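BtGH115A (Bacteroides thetaiotaomicron, PDB 5BY3) removes 4-O-methyl-glucuronic acid from decorated arabinogalactans, acting as an alpha-glucuronidase of glycoside hydrolase family GH115. Local coordinates at residues W135-E141 with R551-E557; V485-H489 with L558-V563; R472-C478 with K546-R551; L47-L51 with I123-V129. All blocks are in the same frame, centred on the assembly; numbering follows the deposited sequence.

Contact 1 (W135-E141 with R551-E557); sequences WADVTPE and RQSAYFE
Ala136, Asp137, Val138 and Thr139 lie against the N-cap and first two turns of helix 552-580, touching Arg551, Ala554 and Glu557; they belong to the irregular linker between helix 113-126 and strand 145-148, ahead of the eight-stranded parallel barrel. Arg551 occupies the N-cap position of that helix, and its chain, bent at chi2 and chi3, swings the guanidinium out along the linker. NH1 gives a short hydrogen bond to Thr139 O (2.5 Å); the bond is bent (138° at the hydrogen), and the acceptor lies 20° out of the guanidinium plane. Val138 is the centre of an inverse gamma turn, and its two methyls divide the work: CG1 sits over one guanidinium face, 3.7 Å from Arg551 NE, while CG2 packs on Ala554 CB at 3.8 Å. That same Ala554 CB also comes within 3.3 Å of Ala136 O. A water ties the backbones together, donating to Asp137 O and accepting from Ala554 N, each at 2.8 Å. Further along the helix two acids meet: Asp137 OD2 lies 2.6 Å from Glu557 OE2, the two carboxylates turned nearly at right angles. Each acid has a lysine, Lys610 pairing with Asp137 OD1 and Lys438 with Glu557 OE1, and the two lysines probably offset the negative charge. Trp611 NE1 donates to Asp137 OD2. Glu557 OE1 also approaches the Ala136 backbone, 3.2 Å from its CA.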
# COMPACT_ATOMS: atom_id res chain seq x y z
N TRP A 135 -4.30 -2.63 17.01
CA TRP A 135 -4.44 -1.55 16.02
C TRP A 135 -5.82 -1.50 15.33
O TRP A 135 -6.22 -0.45 14.77
CB TRP A 135 -3.29 -1.59 15.00
CG TRP A 135 -2.03 -0.85 15.48
CD1 TRP A 135 -0.92 -1.40 16.14
CD2 TRP A 135 -1.76 0.55 15.36
NE1 TRP A 135 -0.01 -0.42 16.41
CE2 TRP A 135 -0.49 0.78 15.94
CE3 TRP A 135 -2.47 1.64 14.82
CZ2 TRP A 135 0.07 2.06 16.01
CZ3 TRP A 135 -1.91 2.90 14.87
CH2 TRP A 135 -0.65 3.11 15.48
N ALA A 136 -6.54 -2.61 15.37
CA ALA A 136 -7.94 -2.57 15.01
C ALA A 136 -8.80 -3.30 16.04
O ALA A 136 -9.91 -3.71 15.73
CB ALA A 136 -8.17 -3.09 13.61
N ASP A 137 -8.27 -3.48 17.24
CA ASP A 137 -9.03 -4.04 18.38
C ASP A 137 -9.53 -5.42 18.09
O ASP A 137 -10.62 -5.78 18.54
CB ASP A 137 -10.22 -3.15 18.77
CG ASP A 137 -9.82 -1.72 18.97
OD1 ASP A 137 -9.22 -1.42 20.03
OD2 ASP A 137 -10.06 -0.91 18.06
N VAL A 138 -8.74 -6.21 17.36
CA VAL A 138 -9.11 -7.57 17.02
C VAL A 138 -8.78 -8.48 18.23
O VAL A 138 -7.78 -9.22 18.24
CB VAL A 138 -8.46 -7.97 15.70
CG1 VAL A 138 -8.79 -9.40 15.33
CG2 VAL A 138 -8.91 -7.01 14.59
N THR A 139 -9.63 -8.42 19.25
CA THR A 139 -9.36 -9.11 20.51
C THR A 139 -9.05 -10.60 20.33
O THR A 139 -9.88 -11.34 19.82
CB THR A 139 -10.52 -8.94 21.50
OG1 THR A 139 -11.01 -7.58 21.46
CG2 THR A 139 -10.03 -9.28 22.94
N PRO A 140 -7.83 -11.06 20.73
CA PRO A 140 -7.57 -12.52 20.53
C PRO A 140 -8.52 -13.34 21.35
O PRO A 140 -9.00 -12.90 22.40
CB PRO A 140 -6.12 -12.74 21.02
CG PRO A 140 -5.56 -11.35 21.22
CD PRO A 140 -6.70 -10.35 21.38
N GLU A 141 -8.81 -14.53 20.86
CA GLU A 141 -9.70 -15.43 21.54
C GLU A 141 -8.86 -16.10 22.61
O GLU A 141 -7.63 -16.19 22.46
CB GLU A 141 -10.28 -16.44 20.55
CG GLU A 141 -11.34 -15.83 19.64
CD GLU A 141 -12.16 -16.87 18.91
OE1 GLU A 141 -12.13 -16.86 17.66
OE2 GLU A 141 -12.82 -17.70 19.59
N ARG A 551 -15.36 -8.52 19.11
CA ARG A 551 -15.00 -8.04 17.78
C ARG A 551 -15.89 -6.95 17.11
O ARG A 551 -15.83 -6.76 15.89
CB ARG A 551 -14.53 -9.21 16.87
CG ARG A 551 -13.00 -9.20 16.79
CD ARG A 551 -12.26 -10.31 17.53
NE ARG A 551 -11.81 -11.19 16.47
CZ ARG A 551 -11.01 -12.23 16.57
NH1 ARG A 551 -10.49 -12.60 17.74
NH2 ARG A 551 -10.74 -12.91 15.47
N GLN A 552 -16.67 -6.22 17.92
CA GLN A 552 -17.66 -5.24 17.43
C GLN A 552 -16.99 -3.96 16.99
O GLN A 552 -17.41 -3.34 16.01
CB GLN A 552 -18.73 -4.90 18.49
CG GLN A 552 -19.69 -6.02 18.88
CD GLN A 552 -20.74 -6.31 17.82
OE1 GLN A 552 -21.12 -5.43 17.00
NE2 GLN A 552 -21.24 -7.57 17.82
N SER A 553 -15.98 -3.55 17.74
CA SER A 553 -15.14 -2.43 17.32
C SER A 553 -14.36 -2.72 16.01
O SER A 553 -14.34 -1.89 15.12
CB SER A 553 -14.22 -2.01 18.45
OG SER A 553 -14.97 -1.58 19.59
N ALA A 554 -13.77 -3.90 15.88
CA ALA A 554 -13.09 -4.25 14.63
C ALA A 554 -14.07 -4.23 13.48
O ALA A 554 -13.74 -3.85 12.33
CB ALA A 554 -12.43 -5.62 14.73
N TYR A 555 -15.30 -4.61 13.77
CA TYR A 555 -16.28 -4.59 12.71
C TYR A 555 -16.57 -3.14 12.28
O TYR A 555 -16.66 -2.86 11.09
CB TYR A 555 -17.56 -5.33 13.11
CG TYR A 555 -18.55 -5.51 11.98
CD1 TYR A 555 -18.31 -6.42 10.94
CD2 TYR A 555 -19.72 -4.76 11.94
CE1 TYR A 555 -19.21 -6.58 9.90
CE2 TYR A 555 -20.64 -4.93 10.92
CZ TYR A 555 -20.38 -5.82 9.91
OH TYR A 555 -21.29 -5.96 8.92
N PHE A 556 -16.67 -2.21 13.22
CA PHE A 556 -17.01 -0.87 12.80
C PHE A 556 -15.83 -0.29 11.99
O PHE A 556 -16.01 0.28 10.92
CB PHE A 556 -17.40 0.04 13.98
CG PHE A 556 -17.98 1.37 13.55
CD1 PHE A 556 -19.35 1.51 13.33
CD2 PHE A 556 -17.14 2.47 13.30
CE1 PHE A 556 -19.88 2.72 12.88
CE2 PHE A 556 -17.65 3.69 12.87
CZ PHE A 556 -19.02 3.82 12.66
N GLU A 557 -14.64 -0.51 12.53
CA GLU A 557 -13.38 -0.09 11.95
C GLU A 557 -13.07 -0.65 10.57
O GLU A 557 -12.71 0.11 9.68
CB GLU A 557 -12.23 -0.42 12.91
CG GLU A 557 -12.19 0.53 14.08
CD GLU A 557 -11.29 0.06 15.18
OE1 GLU A 557 -10.09 -0.16 14.90
OE2 GLU A 557 -11.79 -0.06 16.32
O HOH W 1 -13.30 -5.17 18.35

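Contact 2 (V485-H489 with L558-V563); sequences VMQEH and LVKYPV
Apolar contacts between Met486, Val485 and the two valines opposite, Val559 and Val563, make up much of this buried face. Met486, present as selenomethionine, has a chain bent at chi2 and chi3 that carries its tip across to the neighbouring helix. There SE rests 3.9 Å from Val563 CG2 and 4.1 Å from Val559 CG1, and the terminal CE reaches the Leu558 carbonyl, 3.5 Å from its O. Val485 CG1 meets Val563 CG2 at 3.8 Å, the two side chains crossing at about a right angle; this is the same methyl that takes the Met486 selenium. The segments 485-489 and 558-563, parts of helices 476-495 and 552-580, run at 34° to each other in the same general direction, with segment axes 11.2 Å apart at closest approach; side chains bridge the whole width. Helix 552-580 widens into a pi-type turn at 558-560 and is kinked at Pro562, whose nitrogen makes no bond to the preceding turn. The aromatic contacts centre on His489. Its CG stands anti to the backbone N (chi1 -174°), pointing the ring at the other helix, where Val563 CG2 lies over one face in a CH-pi contact, 4.0 Å from the ring centroid. Replacing His489 with an alanine would remove the imidazole, and Val563 CG2 would probably lose the flat surface beneath it, opening a gap beside Pro562. One ring carbon also nears a backbone carbonyl: His489 CE1 is 3.2 Å from Pro562 O, with no hydrogen bond between the segments.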
# COMPACT_ATOMS: atom_id res chain seq x y z
N VAL A 485 -19.45 -8.40 -0.04
CA VAL A 485 -19.55 -6.95 0.25
C VAL A 485 -18.23 -6.19 0.09
O VAL A 485 -18.19 -5.13 -0.57
CB VAL A 485 -20.17 -6.72 1.63
CG1 VAL A 485 -19.92 -5.32 2.11
CG2 VAL A 485 -21.66 -7.02 1.55
N MSE A 486 -17.15 -6.73 0.66
CA MSE A 486 -15.80 -6.13 0.52
C MSE A 486 -15.40 -6.14 -0.93
O MSE A 486 -14.93 -5.14 -1.46
CB MSE A 486 -14.81 -6.86 1.44
CG MSE A 486 -15.01 -6.60 2.94
SE MSE A 486 -15.67 -4.81 3.46
CE MSE A 486 -14.00 -3.81 3.55
N GLN A 487 -15.64 -7.26 -1.60
CA GLN A 487 -15.36 -7.35 -3.02
C GLN A 487 -16.08 -6.25 -3.80
O GLN A 487 -15.50 -5.61 -4.67
CB GLN A 487 -15.76 -8.72 -3.54
CG GLN A 487 -14.81 -9.84 -3.12
CD GLN A 487 -15.34 -11.21 -3.51
OE1 GLN A 487 -16.55 -11.46 -3.49
NE2 GLN A 487 -14.43 -12.10 -3.87
N GLU A 488 -17.35 -6.02 -3.47
CA GLU A 488 -18.12 -5.06 -4.23
C GLU A 488 -17.70 -3.66 -3.91
O GLU A 488 -17.74 -2.83 -4.80
CB GLU A 488 -19.62 -5.25 -4.02
CG GLU A 488 -20.19 -6.36 -4.88
CD GLU A 488 -20.10 -6.04 -6.36
OE1 GLU A 488 -20.80 -5.05 -6.73
OE2 GLU A 488 -19.34 -6.78 -7.10
N HIS A 489 -17.30 -3.44 -2.66
CA HIS A 489 -16.69 -2.19 -2.12
C HIS A 489 -15.49 -1.80 -2.94
O HIS A 489 -15.44 -0.67 -3.48
CB HIS A 489 -16.28 -2.44 -0.69
CG HIS A 489 -15.78 -1.24 0.04
ND1 HIS A 489 -16.55 -0.11 0.26
CD2 HIS A 489 -14.60 -1.02 0.68
CE1 HIS A 489 -15.85 0.78 0.95
NE2 HIS A 489 -14.66 0.25 1.24
N LEU A 558 -13.29 -1.96 10.39
CA LEU A 558 -12.84 -2.67 9.18
C LEU A 558 -13.91 -2.91 8.12
O LEU A 558 -13.59 -3.03 6.94
CB LEU A 558 -12.17 -3.98 9.58
CG LEU A 558 -11.02 -3.82 10.62
CD1 LEU A 558 -10.65 -5.14 11.24
CD2 LEU A 558 -9.78 -3.18 10.05
N VAL A 559 -15.17 -2.98 8.52
CA VAL A 559 -16.27 -3.22 7.59
C VAL A 559 -17.27 -2.06 7.59
O VAL A 559 -17.47 -1.44 6.56
CB VAL A 559 -16.97 -4.59 7.83
CG1 VAL A 559 -18.01 -4.87 6.78
CG2 VAL A 559 -15.97 -5.73 7.78
N LYS A 560 -17.87 -1.77 8.73
CA LYS A 560 -19.03 -0.87 8.78
C LYS A 560 -18.66 0.57 8.42
O LYS A 560 -19.29 1.15 7.54
CB LYS A 560 -19.76 -0.97 10.13
CG LYS A 560 -21.17 -0.40 10.16
CD LYS A 560 -21.96 -0.92 11.35
CE LYS A 560 -23.41 -0.47 11.31
NZ LYS A 560 -23.60 0.80 12.06
N TYR A 561 -17.64 1.15 9.04
CA TYR A 561 -17.24 2.52 8.67
C TYR A 561 -16.90 2.68 7.18
O TYR A 561 -17.49 3.56 6.57
CB TYR A 561 -16.15 3.15 9.56
CG TYR A 561 -15.91 4.64 9.25
CD1 TYR A 561 -16.74 5.64 9.80
CD2 TYR A 561 -14.89 5.04 8.38
CE1 TYR A 561 -16.55 6.98 9.51
CE2 TYR A 561 -14.69 6.37 8.09
CZ TYR A 561 -15.52 7.33 8.65
OH TYR A 561 -15.33 8.66 8.34
N PRO A 562 -15.97 1.84 6.59
CA PRO A 562 -15.66 2.11 5.16
C PRO A 562 -16.79 1.84 4.19
O PRO A 562 -17.02 2.65 3.30
CB PRO A 562 -14.43 1.24 4.85
CG PRO A 562 -14.37 0.22 5.94
CD PRO A 562 -15.09 0.79 7.15
N VAL A 563 -17.52 0.75 4.34
CA VAL A 563 -18.67 0.50 3.44
C VAL A 563 -19.76 1.58 3.56
O VAL A 563 -20.28 2.07 2.54
CB VAL A 563 -19.29 -0.94 3.53
CG1 VAL A 563 -20.61 -1.02 2.76
CG2 VAL A 563 -18.34 -1.98 2.94

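Contact 3 (R472-C478 with K546-R551); sequences RELGTSC and KVPAGR
Arg472 meets Arg551 through its backbone, with O of Arg472 lying 2.5 Å from NH2 of Arg551, at the edge of the guanidinium. Its own side chain turns away and forms a side-on salt bridge with the next residue: NE of Arg472 bonds OE2 of Glu473 at 2.6 Å and NH2 of Arg472 bonds OE1, both oxygens being met from above the carboxylate plane. Glu445 pairs with Arg472 NH1, and Ser130 OG with Glu473 OE1. The Glu473 carbonyl takes the nearly straight hydrogen bond of the contact, Arg551 NE to Glu473 O (2.9 Å, 170°), with NE tilted 34° from the carbonyl plane; Arg551 NH1 bonds Thr139 O. Carbonyls at the C-terminal end of helix 462-473 thus gather round a guanidinium, a cation placed where the helix dipole is negative, which is likely to stabilise both. Leu474 is the first residue to leave the helical conformation; with Gly475 it makes a short extended link into helix 476-495, and its side chain packs on Val559. Gly475 N passes the Pro548 ring, 4.3 Å from CD. At Ser477 the methylene chain of Lys546 folds alongside, bent at chi3 and chi4, bringing CE within 3.4 Å of Ser477 O. Cys478, its SG anti to the backbone N (chi1 -175°), sends the sulphur to Val547 CG2 at 3.9 Å, while Lys546 CG lies 4.1 Å from Cys478 CA.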
# COMPACT_ATOMS: atom_id res chain seq x y z
N ARG A 472 -10.66 -14.60 9.72
CA ARG A 472 -9.82 -14.41 10.92
C ARG A 472 -10.25 -13.21 11.81
O ARG A 472 -10.25 -13.33 13.04
CB ARG A 472 -8.33 -14.36 10.57
CG ARG A 472 -7.31 -14.43 11.71
CD ARG A 472 -5.95 -14.01 11.13
NE ARG A 472 -5.83 -12.53 11.08
CZ ARG A 472 -4.93 -11.80 10.40
NH1 ARG A 472 -4.03 -12.35 9.61
NH2 ARG A 472 -4.96 -10.47 10.49
N GLU A 473 -10.61 -12.07 11.22
CA GLU A 473 -10.86 -10.85 12.03
C GLU A 473 -12.30 -10.76 12.57
O GLU A 473 -12.53 -10.39 13.73
CB GLU A 473 -10.46 -9.55 11.32
CG GLU A 473 -9.05 -9.48 10.72
CD GLU A 473 -7.88 -9.80 11.66
OE1 GLU A 473 -7.13 -8.90 12.00
OE2 GLU A 473 -7.65 -10.96 12.02
N LEU A 474 -13.26 -11.12 11.73
CA LEU A 474 -14.65 -11.26 12.16
C LEU A 474 -14.83 -12.76 12.40
O LEU A 474 -13.86 -13.43 12.75
CB LEU A 474 -15.56 -10.67 11.10
CG LEU A 474 -14.85 -9.53 10.35
CD1 LEU A 474 -15.46 -9.35 8.96
CD2 LEU A 474 -14.80 -8.22 11.13
N GLY A 475 -16.00 -13.34 12.26
CA GLY A 475 -15.98 -14.81 12.30
C GLY A 475 -16.12 -15.44 10.93
O GLY A 475 -16.21 -14.75 9.93
N THR A 476 -16.14 -16.76 10.88
CA THR A 476 -16.56 -17.47 9.68
C THR A 476 -17.97 -17.08 9.20
O THR A 476 -18.20 -16.91 7.99
CB THR A 476 -16.45 -18.98 9.91
OG1 THR A 476 -15.06 -19.30 10.04
CG2 THR A 476 -17.03 -19.76 8.75
N SER A 477 -18.91 -16.91 10.14
CA SER A 477 -20.31 -16.70 9.77
C SER A 477 -20.57 -15.28 9.25
O SER A 477 -21.42 -15.07 8.38
CB SER A 477 -21.29 -17.22 10.89
OG SER A 477 -21.88 -16.22 11.74
N CYS A 478 -19.81 -14.32 9.78
CA CYS A 478 -19.86 -12.91 9.37
C CYS A 478 -19.20 -12.79 8.01
O CYS A 478 -19.76 -12.19 7.10
CB CYS A 478 -19.11 -12.05 10.37
SG CYS A 478 -19.22 -10.26 10.07
N LYS A 546 -24.52 -10.58 14.16
CA LYS A 546 -23.79 -11.88 14.03
C LYS A 546 -22.22 -11.83 14.26
O LYS A 546 -21.46 -12.77 13.89
CB LYS A 546 -24.19 -12.59 12.70
CG LYS A 546 -23.36 -12.27 11.45
CD LYS A 546 -24.06 -12.59 10.11
CE LYS A 546 -24.30 -14.07 9.87
NZ LYS A 546 -25.40 -14.65 10.69
N VAL A 547 -21.76 -10.75 14.89
CA VAL A 547 -20.35 -10.46 15.09
C VAL A 547 -20.04 -10.77 16.54
O VAL A 547 -20.70 -10.21 17.41
CB VAL A 547 -20.07 -8.94 14.85
CG1 VAL A 547 -18.70 -8.51 15.34
CG2 VAL A 547 -20.27 -8.57 13.37
N PRO A 548 -19.00 -11.61 16.83
CA PRO A 548 -18.66 -12.01 18.22
C PRO A 548 -18.43 -10.81 19.16
O PRO A 548 -18.06 -9.73 18.69
CB PRO A 548 -17.38 -12.86 18.06
CG PRO A 548 -17.36 -13.29 16.63
CD PRO A 548 -18.06 -12.20 15.85
N ALA A 549 -18.66 -10.99 20.45
CA ALA A 549 -18.67 -9.85 21.41
C ALA A 549 -17.35 -9.05 21.49
O ALA A 549 -17.37 -7.79 21.55
CB ALA A 549 -19.09 -10.33 22.80
N GLY A 550 -16.23 -9.77 21.47
CA GLY A 550 -14.92 -9.14 21.45
C GLY A 550 -14.50 -8.47 20.13
O GLY A 550 -13.41 -7.91 20.05
N ARG A 551 -15.36 -8.52 19.11
CA ARG A 551 -15.00 -8.04 17.78
C ARG A 551 -15.89 -6.95 17.11
O ARG A 551 -15.83 -6.76 15.89
CB ARG A 551 -14.53 -9.21 16.87
CG ARG A 551 -13.00 -9.20 16.79
CD ARG A 551 -12.26 -10.31 17.53
NE ARG A 551 -11.81 -11.19 16.47
CZ ARG A 551 -11.01 -12.23 16.57
NH1 ARG A 551 -10.49 -12.60 17.74
NH2 ARG A 551 -10.74 -12.91 15.47

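Contact 4 (L47-L51 with I123-V129); sequences LSRDL and ISRLLGV
Asp50 reaches from helix 38-55 to Ser124 in the last turn of helix 113-126 and Val129 just beyond it, joining two neighbouring helices of the N-terminal domain with its mixed sheet; the second helix finishes in a Schellman motif, with Gly128 at positive phi. From its start, the Asp50 side chain runs beside Val129: CB is 3.9 Å from Val129 CG2. The carboxylate carbon follows, CG standing beside the backbone N (chi1 -58°) and 3.9 Å from Val129 CG1. That methyl also skirts OD1 of Asp50, at 4.0 Å. OD2 forms the polar link, accepting a hydrogen bond from Ser124 OG at 2.8 Å; the hydroxyl comes to the anti side of the carboxylate, 25° out of its plane. Arg205, from helix 193-205, makes a salt bridge to the same oxygen, so OD2 is shared between a hydroxyl and a cation, and the nearby arginine would tend to keep the acid ionised despite its burial. Replacing Asp50 by a leucine would probably leave the Ser124 hydroxyl and the Arg205 guanidinium without their shared acceptor. Beside this polar pair lies an apolar layer. Leu47 CD1 rests 3.8 Å from Ile123 CG2 and 3.7 Å from Ser124 N, close against the backbone, and Ile123 also packs on Leu106 and Val108 of strand 106-110. Leu51, one turn on, brings CD2 to Leu127 CD1 (4.3 Å), the methyl that Leu47 CD1 also meets.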
# COMPACT_ATOMS: atom_id res chain seq x y z
N LEU A 47 5.35 -11.66 22.93
CA LEU A 47 4.79 -13.02 23.02
C LEU A 47 4.17 -13.28 24.39
O LEU A 47 3.11 -13.92 24.50
CB LEU A 47 5.82 -14.09 22.66
CG LEU A 47 5.40 -15.56 22.76
CD1 LEU A 47 4.41 -15.99 21.70
CD2 LEU A 47 6.61 -16.45 22.67
N SER A 48 4.84 -12.79 25.42
CA SER A 48 4.44 -13.01 26.79
C SER A 48 3.11 -12.35 26.98
O SER A 48 2.20 -12.94 27.57
CB SER A 48 5.45 -12.40 27.75
OG SER A 48 6.70 -12.91 27.44
N ARG A 49 3.02 -11.12 26.47
CA ARG A 49 1.75 -10.41 26.43
C ARG A 49 0.62 -11.27 25.80
O ARG A 49 -0.49 -11.30 26.32
CB ARG A 49 1.95 -9.09 25.69
CG ARG A 49 0.76 -8.17 25.75
CD ARG A 49 1.22 -6.79 25.34
NE ARG A 49 0.79 -6.47 23.99
CZ ARG A 49 1.24 -5.42 23.30
NH1 ARG A 49 2.14 -4.59 23.80
NH2 ARG A 49 0.76 -5.21 22.08
N ASP A 50 0.95 -11.99 24.73
CA ASP A 50 0.00 -12.83 24.00
C ASP A 50 -0.24 -14.14 24.70
O ASP A 50 -1.37 -14.60 24.72
CB ASP A 50 0.46 -13.05 22.55
CG ASP A 50 0.64 -11.73 21.80
OD1 ASP A 50 0.12 -10.67 22.27
OD2 ASP A 50 1.34 -11.75 20.75
N LEU A 51 0.80 -14.74 25.28
CA LEU A 51 0.66 -15.92 26.15
C LEU A 51 -0.32 -15.70 27.33
O LEU A 51 -1.14 -16.57 27.61
CB LEU A 51 2.04 -16.36 26.66
CG LEU A 51 2.82 -17.25 25.68
CD1 LEU A 51 4.30 -17.11 25.98
CD2 LEU A 51 2.40 -18.70 25.70
N ILE A 123 4.86 -17.75 16.72
CA ILE A 123 4.21 -18.52 17.78
C ILE A 123 3.01 -17.72 18.20
O ILE A 123 1.96 -18.29 18.46
CB ILE A 123 5.15 -18.76 18.97
CG1 ILE A 123 6.38 -19.55 18.49
CG2 ILE A 123 4.42 -19.42 20.15
CD1 ILE A 123 7.35 -19.87 19.60
N SER A 124 3.17 -16.40 18.19
CA SER A 124 2.09 -15.49 18.51
C SER A 124 0.96 -15.55 17.44
O SER A 124 -0.23 -15.58 17.81
CB SER A 124 2.68 -14.12 18.77
OG SER A 124 1.78 -13.12 18.36
N ARG A 125 1.31 -15.63 16.15
CA ARG A 125 0.32 -15.91 15.07
C ARG A 125 -0.42 -17.25 15.23
O ARG A 125 -1.64 -17.33 15.00
CB ARG A 125 0.97 -15.82 13.67
CG ARG A 125 1.22 -14.39 13.19
CD ARG A 125 2.39 -14.27 12.19
NE ARG A 125 2.38 -12.98 11.49
CZ ARG A 125 1.55 -12.62 10.49
NH1 ARG A 125 0.62 -13.46 9.99
NH2 ARG A 125 1.65 -11.41 9.96
N LEU A 126 0.33 -18.30 15.62
CA LEU A 126 -0.18 -19.65 15.88
C LEU A 126 -1.20 -19.67 17.05
O LEU A 126 -2.12 -20.48 17.10
CB LEU A 126 1.00 -20.57 16.23
CG LEU A 126 1.95 -20.99 15.11
CD1 LEU A 126 3.04 -21.84 15.66
CD2 LEU A 126 1.23 -21.75 13.99
N LEU A 127 -0.99 -18.80 18.01
CA LEU A 127 -1.90 -18.67 19.10
C LEU A 127 -3.17 -17.91 18.66
O LEU A 127 -4.10 -17.73 19.46
CB LEU A 127 -1.21 -17.98 20.26
CG LEU A 127 -0.06 -18.75 20.88
CD1 LEU A 127 0.58 -17.83 21.88
CD2 LEU A 127 -0.53 -20.01 21.59
N GLY A 128 -3.21 -17.49 17.40
CA GLY A 128 -4.38 -16.84 16.87
C GLY A 128 -4.44 -15.36 17.17
O GLY A 128 -5.53 -14.79 17.19
N VAL A 129 -3.27 -14.74 17.37
CA VAL A 129 -3.19 -13.29 17.61
C VAL A 129 -2.96 -12.52 16.30
O VAL A 129 -1.93 -12.68 15.65
CB VAL A 129 -2.11 -12.94 18.67
CG1 VAL A 129 -2.13 -11.46 19.03
CG2 VAL A 129 -2.28 -13.79 19.92

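From the N terminus, contact 4 closes first, joining two helices of the N-terminal domain before any other loop opens. The linker that follows then starts contact 1, whose loop spans over 400 residues, taking in the eight-stranded parallel barrel and the helices after it, and returns at the start of helix 552-580. Within that loop contact 3 is nested, tying the turn between helices 462-473 and 476-495 to the approach of helix 552-580; the two share Arg551. Contact 2 opens inside both loops and closes beyond them, so it crosses each, and pairs helix 476-495 with the same late helix. Pro140 packing on Val129 joins contact 1 to contact 4.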